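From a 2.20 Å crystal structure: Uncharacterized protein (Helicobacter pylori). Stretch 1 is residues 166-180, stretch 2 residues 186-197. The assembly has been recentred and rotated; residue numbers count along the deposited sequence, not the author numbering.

Stretch 1 (166-180) SATKGNNLCALSGCA
Stretch 2, residues 186-197: SNPPNSTVSNAL

The two stretches, mostly loop, run side by side in the same direction: Asn172 lies by Pro189 (CA–CA 3.9 Å), Leu173 by Ser191 (5.1 Å) and Cys174 by Thr192 (5.3 Å). A single parallel beta bridge joins Leu173 to Ser191, made by two backbone hydrogen bonds: Ser191 N donates to Asn172 O (3.1 Å) and Cys174 N donates to Ser191 O (2.9 Å).

Asn172 is the polar centre of the contact. Its t rotamer (chi1 -163°, chi2 37°) carries the amide to the second stretch, where OD1 accepts from Asn190 N (2.7 Å) and ND2 donates to Asn190 OD1 (2.9 Å). Asn190, chi1 65° (p), points away at CB, but its amide returns to complete this pair. Asn171, also t (chi1 170°, chi2 63°), turns along its own stretch to the backbone of Leu173: OD1 accepts from Leu173 N (3.1 Å) and ND2 donates to Leu173 O (2.8 Å), occupying the polar groups of Leu173 that the bridge leaves free.

Leu173 (m, t) starts away from the second stretch, yet CD2 reaches Ala196 CB at 3.7 Å, on the helix beginning at Val193. Ser191 (t) directs OG to donate to Thr192 O (3.0 Å) while accepting from Asn195 ND2 (3.0 Å; Asn195 chi1 174°). Thr192, chi1 63° (p), caps the helix, its OG1 accepting from Asn195 N (2.9 Å).

After the bridge, a type I turn from Ala175 to Gly178, closed by Gly178 N to Ala175 O (3.0 Å), brings Cys179 back to Cys174. Both cysteines are m, and their SG atoms form a disulfide (2.2 Å). Cys174 SG packs on Pro189 CB (4.0 Å), while Cys179 SG lies 3.7 Å from Asn190 C. Leu176 CD1 meets Val193 CG2 at 4.0 Å, Val193 being m and Leu176 off-rotamer at chi1 -94°. Nearby, a water donates to Ala175 O (2.8 Å) and accepts from Val193 N (2.9 Å), linking turn to helix start.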

ATOM      1  N   SER A 166      16.351  17.715   7.400  1.00 73.86           N
ATOM      2  CA  SER A 166      17.455  18.326   6.686  1.00 85.33           C
ATOM      3  C   SER A 166      18.665  18.459   7.592  1.00 98.89           C
ATOM      4  O   SER A 166      19.782  18.205   7.147  1.00101.15           O
ATOM      5  CB  SER A 166      17.084  19.716   6.208  1.00 92.61           C
ATOM      6  OG  SER A 166      16.944  20.560   7.334  1.00 97.18           O
ATOM      7  N   ALA A 167      18.444  18.872   8.849  1.00102.75           N
ATOM      8  CA  ALA A 167      19.539  19.003   9.816  1.00 96.91           C
ATOM      9  C   ALA A 167      20.249  17.673  10.002  1.00 96.38           C
ATOM     10  O   ALA A 167      21.428  17.579   9.747  1.00 94.25           O
ATOM     11  CB  ALA A 167      19.077  19.583  11.167  1.00 90.77           C
ATOM     12  N   THR A 168      19.552  16.629  10.420  1.00 97.55           N
ATOM     13  CA  THR A 168      20.259  15.377  10.709  1.00 92.87           C
ATOM     14  C   THR A 168      20.459  14.529   9.471  1.00 86.08           C
ATOM     15  O   THR A 168      21.249  13.601   9.490  1.00 81.03           O
ATOM     16  CB  THR A 168      19.533  14.519  11.759  1.00 87.89           C
ATOM     17  OG1 THR A 168      18.291  14.066  11.202  1.00 86.19           O
ATOM     18  CG2 THR A 168      19.298  15.317  13.048  1.00 97.22           C
ATOM     19  N   LYS A 169      19.749  14.856   8.393  1.00 89.07           N
ATOM     20  CA  LYS A 169      19.665  13.980   7.227  1.00 81.89           C
ATOM     21  C   LYS A 169      18.974  12.647   7.640  1.00 75.10           C
ATOM     22  O   LYS A 169      19.004  11.696   6.907  1.00 76.69           O
ATOM     23  CB  LYS A 169      21.060  13.777   6.551  1.00 72.64           C
ATOM     24  N   GLY A 170      18.330  12.570   8.808  1.00 74.83           N
ATOM     25  CA  GLY A 170      17.682  11.311   9.224  1.00 59.59           C
ATOM     26  C   GLY A 170      16.181  11.309   8.953  1.00 55.48           C
ATOM     27  O   GLY A 170      15.602  12.336   8.547  1.00 59.09           O
ATOM     28  N   ASN A 171      15.550  10.170   9.180  1.00 52.55           N
ATOM     29  CA  ASN A 171      14.132  10.011   9.046  1.00 52.45           C
ATOM     30  C   ASN A 171      13.351  11.016   9.885  1.00 53.55           C
ATOM     31  O   ASN A 171      13.619  11.156  11.045  1.00 52.62           O
ATOM     32  CB  ASN A 171      13.725   8.595   9.459  1.00 47.29           C
ATOM     33  CG  ASN A 171      12.219   8.454   9.562  1.00 53.64           C
ATOM     34  OD1 ASN A 171      11.470   8.601   8.579  1.00 56.07           O
ATOM     35  ND2 ASN A 171      11.766   8.191  10.741  1.00 51.59           N
ATOM     36  N   ASN A 172      12.380  11.699   9.282  1.00 51.31           N
ATOM     37  CA  ASN A 172      11.551  12.651  10.014  1.00 49.00           C
ATOM     38  C   ASN A 172      10.118  12.161  10.220  1.00 56.40           C
ATOM     39  O   ASN A 172       9.309  12.879  10.826  1.00 52.24           O
ATOM     40  CB  ASN A 172      11.551  14.039   9.354  1.00 52.25           C
ATOM     41  CG  ASN A 172      11.059  15.121  10.300  1.00 54.90           C
ATOM     42  OD1 ASN A 172      11.349  15.073  11.481  1.00 57.54           O
ATOM     43  ND2 ASN A 172      10.304  16.085   9.793  1.00 46.71           N
ATOM     44  N   LEU A 173       9.805  10.949   9.736  1.00 47.99           N
ATOM     45  CA  LEU A 173       8.467  10.370   9.925  1.00 46.14           C
ATOM     46  C   LEU A 173       8.315   9.578  11.222  1.00 48.60           C
ATOM     47  O   LEU A 173       9.134   8.723  11.495  1.00 49.86           O
ATOM     48  CB  LEU A 173       8.077   9.485   8.758  1.00 41.62           C
ATOM     49  CG  LEU A 173       7.934  10.193   7.421  1.00 45.17           C
ATOM     50  CD1 LEU A 173       7.768   9.139   6.364  1.00 49.71           C
ATOM     51  CD2 LEU A 173       6.742  11.120   7.424  1.00 43.18           C
ATOM     52  N   CYS A 174       7.250   9.830  11.992  1.00 45.73           N
ATOM     53  CA  CYS A 174       6.980   9.120  13.273  1.00 49.63           C
ATOM     54  C   CYS A 174       6.270   7.821  13.024  1.00 52.97           C
ATOM     55  O   CYS A 174       5.571   7.707  12.015  1.00 49.60           O
ATOM     56  CB  CYS A 174       6.062   9.978  14.186  1.00 54.30           C
ATOM     57  SG  CYS A 174       6.803  11.580  14.350  1.00 75.29           S
ATOM     58  N   ALA A 175       6.392   6.869  13.971  1.00 52.64           N
ATOM     59  CA  ALA A 175       5.575   5.677  13.961  1.00 52.43           C
ATOM     60  C   ALA A 175       4.086   6.058  13.898  1.00 47.92           C
ATOM     61  O   ALA A 175       3.736   7.199  14.144  1.00 46.30           O
ATOM     62  CB  ALA A 175       5.867   4.804  15.186  1.00 48.00           C
ATOM     63  N   LEU A 176       3.215   5.100  13.595  1.00 48.90           N
ATOM     64  CA  LEU A 176       1.805   5.380  13.464  1.00 45.38           C
ATOM     65  C   LEU A 176       1.236   5.863  14.801  1.00 53.00           C
ATOM     66  O   LEU A 176       0.203   6.501  14.823  1.00 57.01           O
ATOM     67  CB  LEU A 176       1.047   4.153  13.000  1.00 42.00           C
ATOM     68  CG  LEU A 176       0.813   4.025  11.463  1.00 47.03           C
ATOM     69  CD1 LEU A 176       2.080   4.245  10.670  1.00 46.50           C
ATOM     70  CD2 LEU A 176       0.165   2.682  11.082  1.00 49.15           C
ATOM     71  N   SER A 177       1.899   5.552  15.911  1.00 59.52           N
ATOM     72  CA  SER A 177       1.455   5.981  17.240  1.00 59.96           C
ATOM     73  C   SER A 177       1.613   7.468  17.484  1.00 66.20           C
ATOM     74  O   SER A 177       1.072   8.008  18.433  1.00 67.36           O
ATOM     75  CB  SER A 177       2.192   5.220  18.322  1.00 55.41           C
ATOM     76  OG  SER A 177       3.564   5.519  18.283  1.00 70.89           O
ATOM     77  N   GLY A 178       2.366   8.151  16.632  1.00 63.40           N
ATOM     78  CA  GLY A 178       2.487   9.583  16.762  1.00 64.74           C
ATOM     79  C   GLY A 178       3.880  10.015  17.194  1.00 73.06           C
ATOM     80  O   GLY A 178       4.677   9.196  17.627  1.00 72.49           O
ATOM     81  N   CYS A 179       4.157  11.319  17.104  1.00 74.43           N
ATOM     82  CA  CYS A 179       5.456  11.862  17.543  1.00 80.26           C
ATOM     83  C   CYS A 179       5.662  11.871  19.062  1.00 66.52           C
ATOM     84  O   CYS A 179       4.735  12.150  19.766  1.00 93.78           O
ATOM     85  CB  CYS A 179       5.686  13.242  16.902  1.00 73.76           C
ATOM     86  SG  CYS A 179       5.550  13.169  15.091  1.00 73.47           S
ATOM     87  N   ALA A 180       6.862  11.518  19.529  1.00 78.41           N
ATOM     88  CA  ALA A 180       7.244  11.512  20.938  1.00102.54           C
ATOM     89  C   ALA A 180       7.289  12.941  21.468  1.00102.59           C
ATOM     90  O   ALA A 180       7.454  13.904  20.708  1.00107.92           O
ATOM     91  CB  ALA A 180       8.599  10.819  21.103  1.00 94.67           C
ATOM     92  N   SER A 186      16.309  14.767  21.450  1.00124.36           N
ATOM     93  CA  SER A 186      17.527  14.857  20.663  1.00120.52           C
ATOM     94  C   SER A 186      17.219  15.126  19.191  1.00134.78           C
ATOM     95  O   SER A 186      17.724  14.402  18.341  1.00142.68           O
ATOM     96  CB  SER A 186      18.317  13.561  20.796  1.00109.40           C
ATOM     97  N   ASN A 187      16.400  16.140  18.877  1.00136.08           N
ATOM     98  CA  ASN A 187      15.994  16.427  17.476  1.00128.60           C
ATOM     99  C   ASN A 187      15.046  15.335  16.794  1.00102.98           C
ATOM    100  O   ASN A 187      15.226  14.981  15.619  1.00107.39           O
ATOM    101  CB  ASN A 187      17.266  16.748  16.620  1.00118.10           C
ATOM    102  CG  ASN A 187      17.056  17.881  15.609  1.00114.19           C
ATOM    103  OD1 ASN A 187      15.978  18.079  15.048  1.00141.72           O
ATOM    104  ND2 ASN A 187      18.095  18.620  15.374  1.00107.85           N
ATOM    105  N   PRO A 188      14.022  14.806  17.567  1.00 94.64           N
ATOM    106  CA  PRO A 188      13.302  13.574  17.076  1.00102.64           C
ATOM    107  C   PRO A 188      12.508  13.808  15.791  1.00 97.58           C
ATOM    108  O   PRO A 188      12.379  14.952  15.396  1.00110.36           O
ATOM    109  CB  PRO A 188      12.349  13.209  18.263  1.00104.72           C
ATOM    110  CG  PRO A 188      12.059  14.529  18.913  1.00108.52           C
ATOM    111  CD  PRO A 188      13.315  15.405  18.717  1.00106.32           C
ATOM    112  N   PRO A 189      11.993  12.747  15.125  1.00 85.80           N
ATOM    113  CA  PRO A 189      11.139  12.939  13.911  1.00 78.04           C
ATOM    114  C   PRO A 189       9.884  13.777  14.243  1.00 73.60           C
ATOM    115  O   PRO A 189       9.284  13.547  15.287  1.00 64.08           O
ATOM    116  CB  PRO A 189      10.753  11.492  13.514  1.00 68.33           C
ATOM    117  CG  PRO A 189      11.088  10.660  14.691  1.00 67.81           C
ATOM    118  CD  PRO A 189      12.264  11.320  15.355  1.00 79.10           C
ATOM    119  N   ASN A 190       9.477  14.740  13.418  1.00 62.06           N
ATOM    120  CA  ASN A 190       8.382  15.590  13.871  1.00 55.61           C
ATOM    121  C   ASN A 190       7.224  15.662  12.874  1.00 53.08           C
ATOM    122  O   ASN A 190       6.424  16.557  12.936  1.00 59.81           O
ATOM    123  CB  ASN A 190       8.940  16.972  14.324  1.00 49.36           C
ATOM    124  CG  ASN A 190       9.546  17.725  13.194  1.00 59.52           C
ATOM    125  OD1 ASN A 190       9.218  17.510  12.032  1.00 55.66           O
ATOM    126  ND2 ASN A 190      10.456  18.617  13.524  1.00 67.90           N
ATOM    127  N   SER A 191       7.117  14.695  11.960  1.00 50.36           N
ATOM    128  CA  SER A 191       5.956  14.645  11.049  1.00 44.77           C
ATOM    129  C   SER A 191       5.207  13.347  11.189  1.00 47.41           C
ATOM    130  O   SER A 191       5.827  12.297  11.279  1.00 50.65           O
ATOM    131  CB  SER A 191       6.400  14.866   9.610  1.00 46.05           C
ATOM    132  OG  SER A 191       5.349  14.559   8.693  1.00 46.75           O
ATOM    133  N   THR A 192       3.886  13.414  11.255  1.00 49.12           N
ATOM    134  CA  THR A 192       3.090  12.193  11.288  1.00 46.75           C
ATOM    135  C   THR A 192       3.042  11.628   9.848  1.00 46.89           C
ATOM    136  O   THR A 192       3.285  12.382   8.859  1.00 48.85           O
ATOM    137  CB  THR A 192       1.667  12.445  11.736  1.00 46.39           C
ATOM    138  OG1 THR A 192       1.025  13.309  10.788  1.00 48.92           O
ATOM    139  CG2 THR A 192       1.606  13.095  13.180  1.00 42.61           C
ATOM    140  N   VAL A 193       2.739  10.328   9.720  1.00 43.42           N
ATOM    141  CA  VAL A 193       2.580   9.760   8.379  1.00 39.83           C
ATOM    142  C   VAL A 193       1.327  10.356   7.749  1.00 40.77           C
ATOM    143  O   VAL A 193       1.286  10.517   6.538  1.00 48.17           O
ATOM    144  CB  VAL A 193       2.477   8.228   8.351  1.00 41.55           C
ATOM    145  CG1 VAL A 193       3.712   7.574   8.926  1.00 42.10           C
ATOM    146  CG2 VAL A 193       1.359   7.850   9.150  1.00 53.21           C
ATOM    147  N   SER A 194       0.301  10.709   8.564  1.00 45.45           N
ATOM    148  CA  SER A 194      -0.910  11.313   7.983  1.00 40.63           C
ATOM    149  C   SER A 194      -0.590  12.654   7.368  1.00 42.73           C
ATOM    150  O   SER A 194      -1.147  13.024   6.337  1.00 50.11           O
ATOM    151  CB  SER A 194      -1.991  11.501   8.991  1.00 43.14           C
ATOM    152  OG  SER A 194      -2.349  10.181   9.363  1.00 55.61           O
ATOM    153  N   ASN A 195       0.296  13.407   8.004  1.00 43.83           N
ATOM    154  CA  ASN A 195       0.689  14.729   7.460  1.00 40.65           C
ATOM    155  C   ASN A 195       1.413  14.513   6.119  1.00 39.90           C
ATOM    156  O   ASN A 195       1.133  15.181   5.143  1.00 42.61           O
ATOM    157  CB  ASN A 195       1.634  15.412   8.458  1.00 43.79           C
ATOM    158  CG  ASN A 195       2.194  16.688   7.927  1.00 50.29           C
ATOM    159  OD1 ASN A 195       1.429  17.534   7.513  1.00 54.30           O
ATOM    160  ND2 ASN A 195       3.507  16.818   7.857  1.00 48.17           N
ATOM    161  N   ALA A 196       2.316  13.541   6.070  1.00 34.94           N
ATOM    162  CA  ALA A 196       3.060  13.275   4.820  1.00 38.11           C
ATOM    163  C   ALA A 196       2.084  12.791   3.718  1.00 38.05           C
ATOM    164  O   ALA A 196       2.129  13.310   2.582  1.00 37.60           O
ATOM    165  CB  ALA A 196       4.152  12.268   5.088  1.00 38.67           C
ATOM    166  N   LEU A 197       1.203  11.846   4.044  1.00 36.45           N
ATOM    167  CA  LEU A 197       0.238  11.345   3.056  1.00 36.27           C
ATOM    168  C   LEU A 197      -0.637  12.480   2.541  1.00 37.48           C
ATOM    169  O   LEU A 197      -0.946  12.567   1.347  1.00 43.48           O
ATOM    170  CB  LEU A 197      -0.605  10.211   3.591  1.00 37.58           C
ATOM    171  CG  LEU A 197       0.245   8.958   3.842  1.00 38.81           C
ATOM    172  CD1 LEU A 197      -0.588   7.915   4.535  1.00 37.78           C
ATOM    173  CD2 LEU A 197       0.806   8.422   2.518  1.00 37.88           C
TER
HETATM  174  O   HOH W   1       2.592   9.097  12.354  1.00 52.52           O